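Local coordinates for SusD family protein (Bacteroides uniformis, PDB 7KV1) that probably binds beta-glucan at the cell surface as a SusD-family glycan-binding protein of a human gut bacterium, at residues T411-A416 and N435-R440. Numbering follows the deposited sequence.
Sequences TLLNAA and NEVRTR
Asn435 O is gripped twice from within its own helix, by Thr439 N and by Thr439 OG1, the latter at 2.7 Å. The two donors come to opposite faces of the carbonyl plane, and the hydroxyl stands above it with a C=O...OG1 angle of 145°. This tie lies on the outer side of the helix. Across the interface the apolar contacts centre on Val437, whose CG2 is 3.8 Å from Leu412 CD1 and 4.0 Å from Leu412 CB. The valine places CG1 anti to the backbone N (chi1 178°), which leaves CG2 as the branch that meets the leucines. Helices 408-420 and 429-440 form a helical hairpin within the tetratricopeptide-like part of the SusD fold; the axes of segments 411-416 and 435-440 come within 9.9 Å, their directions 141° apart and so roughly antiparallel. Leu413 reaches the same methyl from the next position, its CD2 4.1 Å from Val437 CG2, while also packing on Glu457 and Arg458 of helix 451-461. Glu436 crosses Leu412 at about a right angle, bringing OE2 within 4.1 Å of Leu412 CD1; its side chain also lies about 4 Å from the bound cobalt hexammine, whose positive charge would probably favour an ionised carboxylate.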
loop_
_atom_site.group_PDB
_atom_site.type_symbol
_atom_site.label_atom_id
_atom_site.label_comp_id
_atom_site.label_asym_id
_atom_site.label_seq_id
_atom_site.Cartn_x
_atom_site.Cartn_y
_atom_site.Cartn_z
ATOM N N THR A 411 -0.823 12.266 -4.394
ATOM C CA THR A 411 -0.429 13.050 -5.597
ATOM C C THR A 411 0.199 14.377 -5.145
ATOM O O THR A 411 1.317 14.697 -5.599
ATOM C CB THR A 411 -1.619 13.255 -6.542
ATOM O OG1 THR A 411 -2.316 12.015 -6.736
ATOM C CG2 THR A 411 -1.168 13.854 -7.854
ATOM N N LEU A 412 -0.469 15.117 -4.252
ATOM C CA LEU A 412 -0.009 16.473 -3.852
ATOM C C LEU A 412 1.311 16.328 -3.094
ATOM O O LEU A 412 2.259 17.071 -3.415
ATOM C CB LEU A 412 -1.086 17.170 -3.010
ATOM C CG LEU A 412 -2.344 17.610 -3.765
ATOM C CD1 LEU A 412 -3.459 17.908 -2.782
ATOM C CD2 LEU A 412 -2.097 18.834 -4.656
ATOM N N LEU A 413 1.402 15.375 -2.162
ATOM C CA LEU A 413 2.613 15.201 -1.324
ATOM C C LEU A 413 3.764 14.633 -2.165
ATOM O O LEU A 413 4.924 15.032 -1.912
ATOM C CB LEU A 413 2.294 14.370 -0.082
ATOM C CG LEU A 413 1.297 15.007 0.897
ATOM C CD1 LEU A 413 1.032 14.103 2.075
ATOM C CD2 LEU A 413 1.777 16.347 1.430
ATOM N N ASN A 414 3.465 13.764 -3.137
ATOM C CA ASN A 414 4.468 13.279 -4.104
ATOM C C ASN A 414 5.031 14.496 -4.844
ATOM O O ASN A 414 6.244 14.642 -4.942
ATOM C CB ASN A 414 3.872 12.305 -5.129
ATOM C CG ASN A 414 3.659 10.886 -4.634
ATOM O OD1 ASN A 414 4.065 10.538 -3.530
ATOM N ND2 ASN A 414 2.991 10.077 -5.445
ATOM N N ALA A 415 4.157 15.300 -5.413
ATOM C CA ALA A 415 4.542 16.493 -6.210
ATOM C C ALA A 415 5.368 17.457 -5.345
ATOM O O ALA A 415 6.423 17.953 -5.800
ATOM C CB ALA A 415 3.304 17.130 -6.721
ATOM N N ALA A 416 4.935 17.733 -4.122
ATOM C CA ALA A 416 5.664 18.705 -3.271
ATOM C C ALA A 416 7.083 18.191 -3.055
ATOM O O ALA A 416 8.042 18.945 -3.240
ATOM C CB ALA A 416 4.935 18.953 -1.984
ATOM N N ASN A 435 0.085 22.646 1.446
ATOM C CA ASN A 435 -0.860 23.435 2.282
ATOM C C ASN A 435 -2.313 23.047 1.966
ATOM O O ASN A 435 -3.151 23.170 2.881
ATOM C CB ASN A 435 -0.612 24.941 2.185
ATOM C CG ASN A 435 0.584 25.372 3.003
ATOM O OD1 ASN A 435 1.045 24.602 3.844
ATOM N ND2 ASN A 435 1.090 26.588 2.770
ATOM N N GLU A 436 -2.613 22.595 0.748
ATOM C CA GLU A 436 -3.969 22.084 0.371
ATOM C C GLU A 436 -4.315 20.867 1.252
ATOM O O GLU A 436 -5.459 20.772 1.710
ATOM C CB GLU A 436 -3.947 21.726 -1.115
ATOM C CG GLU A 436 -5.264 21.616 -1.850
ATOM C CD GLU A 436 -5.092 21.771 -3.368
ATOM O OE1 GLU A 436 -4.235 22.648 -3.770
ATOM O OE2 GLU A 436 -5.767 20.997 -4.182
ATOM N N VAL A 437 -3.346 19.977 1.468
ATOM C CA VAL A 437 -3.466 18.808 2.388
ATOM C C VAL A 437 -3.603 19.313 3.830
ATOM O O VAL A 437 -4.509 18.833 4.516
ATOM C CB VAL A 437 -2.295 17.819 2.223
ATOM C CG1 VAL A 437 -2.373 16.655 3.191
ATOM C CG2 VAL A 437 -2.193 17.283 0.799
ATOM N N ARG A 438 -2.743 20.207 4.299
ATOM C CA ARG A 438 -2.807 20.713 5.704
ATOM C C ARG A 438 -4.152 21.401 5.937
ATOM O O ARG A 438 -4.791 21.115 6.947
ATOM C CB ARG A 438 -1.666 21.683 5.964
ATOM C CG ARG A 438 -0.312 21.004 6.045
ATOM C CD ARG A 438 0.786 21.897 6.578
ATOM N NE ARG A 438 0.566 22.400 7.922
ATOM C CZ ARG A 438 0.898 21.770 9.050
ATOM N NH1 ARG A 438 1.422 20.545 9.041
ATOM N NH2 ARG A 438 0.669 22.380 10.199
ATOM N N THR A 439 -4.591 22.248 5.006
ATOM C CA THR A 439 -5.864 23.007 5.135
ATOM C C THR A 439 -7.041 22.029 5.225
ATOM O O THR A 439 -7.942 22.266 6.039
ATOM C CB THR A 439 -6.067 23.986 3.970
ATOM O OG1 THR A 439 -4.956 24.857 4.033
ATOM C CG2 THR A 439 -7.324 24.820 4.095
ATOM N N ARG A 440 -7.065 20.962 4.413
ATOM C CA ARG A 440 -8.184 19.977 4.435
ATOM C C ARG A 440 -8.232 19.360 5.841
ATOM O O ARG A 440 -9.335 19.062 6.388
ATOM C CB ARG A 440 -8.024 18.965 3.285
ATOM C CG ARG A 440 -9.207 18.026 3.094
ATOM C CD ARG A 440 -9.077 16.798 4.007
ATOM N NE ARG A 440 -8.016 15.872 3.572
ATOM C CZ ARG A 440 -8.153 14.993 2.571
ATOM N NH1 ARG A 440 -9.287 14.930 1.889
ATOM N NH2 ARG A 440 -7.144 14.196 2.234
#